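Local structure of ferritin light chain (Trichoplusia ni, 1Z6O) at residues I88-H93 with A160-E165; A38-A43 with A137-Y142. The protein stores iron in a soluble, non-toxic form, facilitating nucleation of the ferrihydrite core within a shell of 12 light and 12 heavy chains. All coordinates share one frame; numbering follows the deposited sequence.

Contact 1 of 2, residues I88-H93 with A160-E165; sequences IDIIKH and AQYLEE. With CA (calcium ion), chain Z; FE (Fe (III) ion), chain Y.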
ATOM      1  N   ILE A  88      19.081  37.641  19.361  1.00 15.25           N
ATOM      2  CA  ILE A  88      20.148  36.845  18.771  1.00 16.74           C
ATOM      3  C   ILE A  88      20.282  37.125  17.274  1.00 18.20           C
ATOM      4  O   ILE A  88      21.393  37.225  16.747  1.00 16.70           O
ATOM      5  CB  ILE A  88      19.906  35.344  19.040  1.00 16.96           C
ATOM      6  CG1 ILE A  88      20.086  35.075  20.545  1.00 19.33           C
ATOM      7  CG2 ILE A  88      20.896  34.483  18.232  1.00 16.98           C
ATOM      8  CD1 ILE A  88      19.625  33.683  20.981  1.00 22.07           C
ATOM      9  N   ASP A  89      19.153  37.268  16.594  1.00 16.06           N
ATOM     10  CA  ASP A  89      19.175  37.557  15.165  1.00 16.74           C
ATOM     11  C   ASP A  89      19.874  38.896  14.875  1.00 16.86           C
ATOM     12  O   ASP A  89      20.658  39.000  13.930  1.00 14.66           O
ATOM     13  CB  ASP A  89      17.749  37.605  14.603  1.00 18.03           C
ATOM     14  CG  ASP A  89      17.736  37.658  13.075  1.00 37.16           C
ATOM     15  OD1 ASP A  89      17.405  38.716  12.498  1.00 36.24           O
ATOM     16  OD2 ASP A  89      18.080  36.634  12.452  1.00 43.08           O
ATOM     17  N   ILE A  90      19.591  39.921  15.673  1.00 15.01           N
ATOM     18  CA  ILE A  90      20.231  41.224  15.446  1.00 14.28           C
ATOM     19  C   ILE A  90      21.732  41.144  15.719  1.00 17.12           C
ATOM     20  O   ILE A  90      22.535  41.713  14.981  1.00 16.04           O
ATOM     21  CB  ILE A  90      19.597  42.321  16.332  1.00 15.24           C
ATOM     22  CG1 ILE A  90      18.139  42.543  15.907  1.00 16.76           C
ATOM     23  CG2 ILE A  90      20.383  43.651  16.184  1.00 14.87           C
ATOM     24  CD1 ILE A  90      17.298  43.281  16.977  1.00 16.19           C
ATOM     25  N   ILE A  91      22.116  40.444  16.783  1.00 14.45           N
ATOM     26  CA  ILE A  91      23.538  40.283  17.093  1.00 15.81           C
ATOM     27  C   ILE A  91      24.232  39.622  15.899  1.00 18.37           C
ATOM     28  O   ILE A  91      25.324  40.026  15.501  1.00 16.63           O
ATOM     29  CB  ILE A  91      23.741  39.408  18.362  1.00 16.74           C
ATOM     30  CG1 ILE A  91      23.329  40.207  19.608  1.00 18.51           C
ATOM     31  CG2 ILE A  91      25.213  38.943  18.464  1.00 16.87           C
ATOM     32  CD1 ILE A  91      23.227  39.345  20.884  1.00 19.91           C
ATOM     33  N   LYS A  92      23.601  38.605  15.325  1.00 15.32           N
ATOM     34  CA  LYS A  92      24.187  37.936  14.168  1.00 16.90           C
ATOM     35  C   LYS A  92      24.251  38.870  12.959  1.00 18.33           C
ATOM     36  O   LYS A  92      25.194  38.794  12.171  1.00 18.79           O
ATOM     37  CB  LYS A  92      23.399  36.671  13.809  1.00 17.23           C
ATOM     38  CG  LYS A  92      23.594  35.532  14.838  1.00 17.98           C
ATOM     39  CD  LYS A  92      22.738  34.321  14.490  1.00 23.86           C
ATOM     40  CE  LYS A  92      23.045  33.154  15.436  1.00 28.93           C
ATOM     41  NZ  LYS A  92      22.136  31.986  15.180  1.00 32.57           N
ATOM     42  N   HIS A  93      23.269  39.758  12.807  1.00 15.57           N
ATOM     43  CA  HIS A  93      23.305  40.678  11.669  1.00 16.16           C
ATOM     44  C   HIS A  93      24.433  41.703  11.830  1.00 16.86           C
ATOM     45  O   HIS A  93      25.116  42.057  10.865  1.00 16.36           O
ATOM     46  CB  HIS A  93      21.971  41.424  11.511  1.00 16.63           C
ATOM     47  CG  HIS A  93      21.768  41.960  10.128  1.00 20.16           C
ATOM     48  ND1 HIS A  93      21.205  41.210   9.119  1.00 22.33           N
ATOM     49  CD2 HIS A  93      22.143  43.133   9.561  1.00 18.60           C
ATOM     50  CE1 HIS A  93      21.243  41.895   7.989  1.00 23.81           C
ATOM     51  NE2 HIS A  93      21.808  43.066   8.229  1.00 18.72           N
ATOM     52  N   ALA A 160      18.150  48.643   5.591  1.00 15.67           N
ATOM     53  CA  ALA A 160      16.751  49.018   5.372  1.00 16.95           C
ATOM     54  C   ALA A 160      15.873  47.806   5.027  1.00 16.95           C
ATOM     55  O   ALA A 160      14.800  47.625   5.605  1.00 17.16           O
ATOM     56  CB  ALA A 160      16.653  50.075   4.259  1.00 16.87           C
ATOM     57  N   GLN A 161      16.328  46.974   4.090  1.00 15.50           N
ATOM     58  CA  GLN A 161      15.551  45.797   3.683  1.00 16.07           C
ATOM     59  C   GLN A 161      15.467  44.785   4.830  1.00 16.82           C
ATOM     60  O   GLN A 161      14.436  44.133   5.012  1.00 18.19           O
ATOM     61  CB  GLN A 161      16.178  45.146   2.435  1.00 17.68           C
ATOM     62  CG  GLN A 161      15.620  43.750   2.098  1.00 29.51           C
ATOM     63  CD  GLN A 161      14.244  43.742   1.405  1.00 37.88           C
ATOM     64  OE1 GLN A 161      13.474  44.718   1.437  1.00 28.38           O
ATOM     65  NE2 GLN A 161      13.929  42.612   0.783  1.00 32.52           N
ATOM     66  N   TYR A 162      16.549  44.645   5.595  1.00 15.37           N
ATOM     67  CA  TYR A 162      16.545  43.734   6.749  1.00 16.12           C
ATOM     68  C   TYR A 162      15.454  44.180   7.741  1.00 17.61           C
ATOM     69  O   TYR A 162      14.657  43.365   8.216  1.00 17.32           O
ATOM     70  CB  TYR A 162      17.919  43.757   7.435  1.00 16.13           C
ATOM     71  CG  TYR A 162      17.969  43.056   8.782  1.00 16.94           C
ATOM     72  CD1 TYR A 162      17.657  41.701   8.904  1.00 23.63           C
ATOM     73  CD2 TYR A 162      18.367  43.745   9.924  1.00 20.14           C
ATOM     74  CE1 TYR A 162      17.746  41.045  10.152  1.00 23.03           C
ATOM     75  CE2 TYR A 162      18.463  43.103  11.164  1.00 21.52           C
ATOM     76  CZ  TYR A 162      18.151  41.761  11.267  1.00 23.62           C
ATOM     77  OH  TYR A 162      18.245  41.151  12.496  1.00 23.75           O
ATOM     78  N   LEU A 163      15.405  45.475   8.049  1.00 14.90           N
ATOM     79  CA  LEU A 163      14.384  45.981   8.967  1.00 17.47           C
ATOM     80  C   LEU A 163      12.983  45.805   8.379  1.00 18.12           C
ATOM     81  O   LEU A 163      12.055  45.405   9.081  1.00 17.38           O
ATOM     82  CB  LEU A 163      14.621  47.465   9.284  1.00 16.15           C
ATOM     83  CG  LEU A 163      15.885  47.759  10.107  1.00 20.17           C
ATOM     84  CD1 LEU A 163      16.143  49.269  10.132  1.00 17.53           C
ATOM     85  CD2 LEU A 163      15.707  47.204  11.536  1.00 21.19           C
ATOM     86  N   GLU A 164      12.829  46.104   7.092  1.00 16.15           N
ATOM     87  CA  GLU A 164      11.532  45.977   6.433  1.00 17.64           C
ATOM     88  C   GLU A 164      10.997  44.557   6.508  1.00 22.08           C
ATOM     89  O   GLU A 164       9.842  44.338   6.866  1.00 20.87           O
ATOM     90  CB  GLU A 164      11.634  46.396   4.954  1.00 16.80           C
ATOM     91  CG  GLU A 164      11.798  47.916   4.778  1.00 15.90           C
ATOM     92  CD  GLU A 164      12.173  48.339   3.359  1.00 23.21           C
ATOM     93  OE1 GLU A 164      12.165  47.498   2.435  1.00 20.08           O
ATOM     94  OE2 GLU A 164      12.482  49.532   3.169  1.00 22.11           O
ATOM     95  N   GLU A 165      11.853  43.596   6.184  1.00 16.90           N
ATOM     96  CA  GLU A 165      11.467  42.191   6.157  1.00 21.41           C
ATOM     97  C   GLU A 165      11.318  41.500   7.511  1.00 24.51           C
ATOM     98  O   GLU A 165      10.365  40.758   7.741  1.00 25.27           O
ATOM     99  CB  GLU A 165      12.496  41.400   5.345  1.00 22.10           C
ATOM    100  CG  GLU A 165      12.558  41.745   3.869  1.00 34.97           C
ATOM    101  CD  GLU A 165      11.439  41.086   3.088  1.00 41.05           C
ATOM    102  OE1 GLU A 165      10.967  40.025   3.544  1.00 50.88           O
ATOM    103  OE2 GLU A 165      11.045  41.610   2.022  1.00 37.09           O
TER
HETATM  104 CA    CA Z5302      11.733  46.330   0.558  1.00 18.48          CA
HETATM  105 FE    FE Y 301      10.179  40.303   0.497  0.78 34.07          FE
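The imidazole of His93 lies over one face of the Tyr162 ring. The two planes are only 9° apart, and their centroids are 3.7 Å from each other, so this is a close face-to-face stack. His93 ND1 sits over the centre of the phenol ring. The two side chains slide past each other from opposite helices. Tyr162 has its CG anti to the backbone N (chi1 169°), which sends the ring across to helix 70-96. There Tyr162 OH donates a hydrogen bond to Asp89 OD1 at 2.6 Å. The hydroxyl meets OD1 from above the carboxylate plane, 37° out of it, while OD1 lies at the ring edge in the ring plane. Ile90 crosses the phenol end at about a right angle, with its CG1 3.7 Å from Tyr162 OH. The axes of segments 88-93 and 160-165 are antiparallel and 12.8 Å apart at closest, a gap that the aromatic pair spans. A valine in place of Tyr162 would probably leave Asp89 without its hydroxyl partner and open a gap beneath the His93 ring. Segment 160-165 also binds metal: Gln161 and Glu164 hold a calcium ion and Glu165 an iron ion, each shared with the same residues of two neighbouring light chains, consistent with the threefold channel of ferritins. The polar partner of the imidazole lies outside the two segments: His93 NE2 is hydrogen-bonded to Glu158. The two carboxylates, Asp89 at the phenol and Glu158 at the imidazole, probably polarise both stacked rings and limit their turning.

Contact 2 of 2, residues A38-A43 with A137-Y142; sequences ATELQA and AERAFY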
ATOM      1  N   ALA A  38      25.131  51.719  12.525  1.00 19.32           N
ATOM      2  CA  ALA A  38      25.766  50.570  13.165  1.00 19.79           C
ATOM      3  C   ALA A  38      25.556  50.545  14.674  1.00 21.68           C
ATOM      4  O   ALA A  38      25.228  49.500  15.245  1.00 19.53           O
ATOM      5  CB  ALA A  38      27.264  50.535  12.828  1.00 20.57           C
ATOM      6  N   THR A  39      25.728  51.684  15.335  1.00 18.07           N
ATOM      7  CA  THR A  39      25.533  51.697  16.779  1.00 19.15           C
ATOM      8  C   THR A  39      24.052  51.567  17.127  1.00 18.18           C
ATOM      9  O   THR A  39      23.706  50.951  18.138  1.00 18.08           O
ATOM     10  CB  THR A  39      26.119  52.986  17.429  1.00 22.17           C
ATOM     11  OG1 THR A  39      25.579  54.133  16.776  1.00 26.99           O
ATOM     12  CG2 THR A  39      27.643  53.010  17.289  1.00 24.49           C
ATOM     13  N   GLU A  40      23.172  52.137  16.306  1.00 16.65           N
ATOM     14  CA  GLU A  40      21.734  52.015  16.588  1.00 18.96           C
ATOM     15  C   GLU A  40      21.280  50.551  16.486  1.00 19.06           C
ATOM     16  O   GLU A  40      20.424  50.111  17.251  1.00 17.62           O
ATOM     17  CB  GLU A  40      20.906  52.864  15.616  1.00 20.34           C
ATOM     18  CG  GLU A  40      21.008  54.359  15.891  1.00 28.42           C
ATOM     19  CD  GLU A  40      20.456  54.741  17.259  1.00 37.87           C
ATOM     20  OE1 GLU A  40      21.010  55.681  17.870  1.00 35.96           O
ATOM     21  OE2 GLU A  40      19.467  54.116  17.720  1.00 32.71           O
ATOM     22  N   LEU A  41      21.845  49.801  15.544  1.00 16.83           N
ATOM     23  CA  LEU A  41      21.460  48.396  15.411  1.00 18.41           C
ATOM     24  C   LEU A  41      21.885  47.638  16.671  1.00 19.79           C
ATOM     25  O   LEU A  41      21.153  46.781  17.172  1.00 17.31           O
ATOM     26  CB  LEU A  41      22.101  47.781  14.166  1.00 19.16           C
ATOM     27  CG  LEU A  41      21.515  46.414  13.778  1.00 30.42           C
ATOM     28  CD1 LEU A  41      20.024  46.579  13.422  1.00 24.48           C
ATOM     29  CD2 LEU A  41      22.297  45.825  12.595  1.00 26.99           C
ATOM     30  N   GLN A  42      23.068  47.949  17.199  1.00 16.64           N
ATOM     31  CA  GLN A  42      23.518  47.299  18.429  1.00 18.33           C
ATOM     32  C   GLN A  42      22.577  47.653  19.581  1.00 19.03           C
ATOM     33  O   GLN A  42      22.215  46.790  20.384  1.00 18.81           O
ATOM     34  CB  GLN A  42      24.937  47.746  18.791  1.00 18.08           C
ATOM     35  CG  GLN A  42      26.007  47.242  17.827  1.00 17.98           C
ATOM     36  CD  GLN A  42      27.375  47.800  18.172  1.00 29.02           C
ATOM     37  OE1 GLN A  42      27.776  47.786  19.326  1.00 30.85           O
ATOM     38  NE2 GLN A  42      28.097  48.279  17.173  1.00 29.12           N
ATOM     39  N   ALA A  43      22.190  48.923  19.680  1.00 15.99           N
ATOM     40  CA  ALA A  43      21.279  49.339  20.751  1.00 17.25           C
ATOM     41  C   ALA A  43      19.890  48.703  20.569  1.00 18.43           C
ATOM     42  O   ALA A  43      19.142  48.548  21.531  1.00 17.15           O
ATOM     43  CB  ALA A  43      21.152  50.887  20.785  1.00 17.82           C
ATOM     44  N   ALA A 137       8.645  49.451  17.278  1.00 16.01           N
ATOM     45  CA  ALA A 137       8.322  49.763  15.885  1.00 17.08           C
ATOM     46  C   ALA A 137       8.879  51.118  15.462  1.00 17.46           C
ATOM     47  O   ALA A 137       9.427  51.252  14.368  1.00 16.38           O
ATOM     48  CB  ALA A 137       6.795  49.728  15.674  1.00 15.17           C
ATOM     49  N   GLU A 138       8.741  52.127  16.317  1.00 16.60           N
ATOM     50  CA  GLU A 138       9.247  53.449  15.969  1.00 17.40           C
ATOM     51  C   GLU A 138      10.771  53.479  15.982  1.00 19.85           C
ATOM     52  O   GLU A 138      11.387  54.273  15.266  1.00 17.77           O
ATOM     53  CB  GLU A 138       8.643  54.512  16.899  1.00 19.49           C
ATOM     54  CG  GLU A 138       7.141  54.689  16.603  1.00 22.11           C
ATOM     55  CD  GLU A 138       6.456  55.712  17.485  1.00 33.65           C
ATOM     56  OE1 GLU A 138       7.057  56.122  18.496  1.00 30.94           O
ATOM     57  OE2 GLU A 138       5.306  56.098  17.171  1.00 28.38           O
ATOM     58  N   ARG A 139      11.386  52.619  16.786  1.00 16.52           N
ATOM     59  CA  ARG A 139      12.845  52.555  16.796  1.00 17.11           C
ATOM     60  C   ARG A 139      13.274  51.973  15.437  1.00 18.86           C
ATOM     61  O   ARG A 139      14.265  52.408  14.859  1.00 17.29           O
ATOM     62  CB  ARG A 139      13.353  51.667  17.939  1.00 17.71           C
ATOM     63  CG  ARG A 139      14.889  51.603  18.037  1.00 23.55           C
ATOM     64  CD  ARG A 139      15.490  52.936  18.508  1.00 26.36           C
ATOM     65  NE  ARG A 139      15.195  53.195  19.918  1.00 26.77           N
ATOM     66  CZ  ARG A 139      15.821  52.617  20.943  1.00 27.53           C
ATOM     67  NH1 ARG A 139      16.803  51.733  20.738  1.00 24.98           N
ATOM     68  NH2 ARG A 139      15.455  52.916  22.181  1.00 28.52           N
ATOM     69  N   ALA A 140      12.540  50.989  14.915  1.00 17.41           N
ATOM     70  CA  ALA A 140      12.901  50.447  13.604  1.00 17.25           C
ATOM     71  C   ALA A 140      12.756  51.543  12.538  1.00 16.59           C
ATOM     72  O   ALA A 140      13.574  51.630  11.629  1.00 16.10           O
ATOM     73  CB  ALA A 140      12.017  49.235  13.238  1.00 16.02           C
ATOM     74  N   PHE A 141      11.713  52.365  12.640  1.00 14.84           N
ATOM     75  CA  PHE A 141      11.513  53.457  11.674  1.00 16.66           C
ATOM     76  C   PHE A 141      12.709  54.415  11.734  1.00 18.87           C
ATOM     77  O   PHE A 141      13.187  54.909  10.717  1.00 16.64           O
ATOM     78  CB  PHE A 141      10.246  54.260  12.009  1.00 14.23           C
ATOM     79  CG  PHE A 141       8.956  53.649  11.494  1.00 15.62           C
ATOM     80  CD1 PHE A 141       8.896  52.313  11.087  1.00 15.59           C
ATOM     81  CD2 PHE A 141       7.796  54.426  11.430  1.00 19.57           C
ATOM     82  CE1 PHE A 141       7.685  51.752  10.618  1.00 17.06           C
ATOM     83  CE2 PHE A 141       6.585  53.882  10.967  1.00 20.66           C
ATOM     84  CZ  PHE A 141       6.533  52.536  10.560  1.00 17.51           C
ATOM     85  N   TYR A 142      13.170  54.684  12.946  1.00 16.81           N
ATOM     86  CA  TYR A 142      14.300  55.589  13.164  1.00 17.38           C
ATOM     87  C   TYR A 142      15.594  55.049  12.532  1.00 18.09           C
ATOM     88  O   TYR A 142      16.307  55.767  11.835  1.00 16.97           O
ATOM     89  CB  TYR A 142      14.490  55.781  14.669  1.00 22.58           C
ATOM     90  CG  TYR A 142      15.642  56.682  15.027  1.00 24.96           C
ATOM     91  CD1 TYR A 142      15.544  58.061  14.871  1.00 39.55           C
ATOM     92  CD2 TYR A 142      16.834  56.154  15.518  1.00 25.04           C
ATOM     93  CE1 TYR A 142      16.608  58.899  15.196  1.00 46.66           C
ATOM     94  CE2 TYR A 142      17.907  56.980  15.847  1.00 35.23           C
ATOM     95  CZ  TYR A 142      17.785  58.352  15.683  1.00 48.77           C
ATOM     96  OH  TYR A 142      18.834  59.180  16.010  1.00 56.92           O
TER
HETATM   97  O   HOH W   1      18.471  51.626  18.414  1.00 23.60           O
HETATM   98  O   HOH W   2      18.352  50.566  23.174  1.00 28.73           O
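A bend in the Glu40 chain (chi2 -63°) turns its carboxylate to the edge of the Tyr142 ring, while Tyr142, with CG anti to the backbone N, reaches across to meet it. Glu40 CD comes within 3.7 Å of Tyr142 CE2, in the plane of the ring. Carboxylate and ring stand almost upright to each other, at 82°. This is an edge contact, and no direct hydrogen bond joins the two segments. The loop between helices 70-96 and 122-148 fixes the rotation of the carboxylate, as Thr108 binds Glu40 OE1 through its backbone N and Tyr142 OH through its hydroxyl, and Ser107 OG binds Glu40 OE2.

Arg139 folds back through bends at chi2 and chi3. Its charge stays short of a salt bridge, with Arg139 NH1 4.7 Å from Glu40 OE2. Water fills in instead. One molecule donates to Glu40 OE2 at 2.8 Å and to Glu40 O at 2.7 Å. It accepts from Arg139 NH1 at 2.9 Å. A second water, in the guanidinium plane at its edge, donates to Ala43 O at 2.7 Å and accepts from Arg139 NH1 at 3.1 Å. NH1 thus serves both bridges. The opposite charges of Glu40 and Arg139 would probably still attract through the first water.

The two segments are antiparallel neighbours in the four-helix bundle of ferritin, with axes 10.8 Å apart. The Phe141 ring meets that of Tyr28 of a neighbouring light chain. Leu41 turns to Ile90 and Val94 of helix 70-96 and to Ile159 of helix 157-190, while Ala140 meets Ile168 of helix 157-190.

In the fold
Both contacts are largely buried in the same four-helix bundle, and each joins one antiparallel pair: contact 1 takes helices 70-96 and 157-190, contact 2 takes helices 37-61 and 122-148. No helix is shared, yet the two touch, as Ile90 CG2 packs 3.4 Å from Leu41 O and Leu163 packs on the backbone of Ala140. Their centres are about 10 Å apart. Contact 1 relies on direct aromatic stacking and one short hydrogen bond, next to residues that bind metal between subunits. Contact 2 is held more indirectly, by water bridges and a shared loop. Contact 1 shares its metal ions with two neighbouring light chains. Contact 2 meets one, by packing and a hydrogen bond to Glu138.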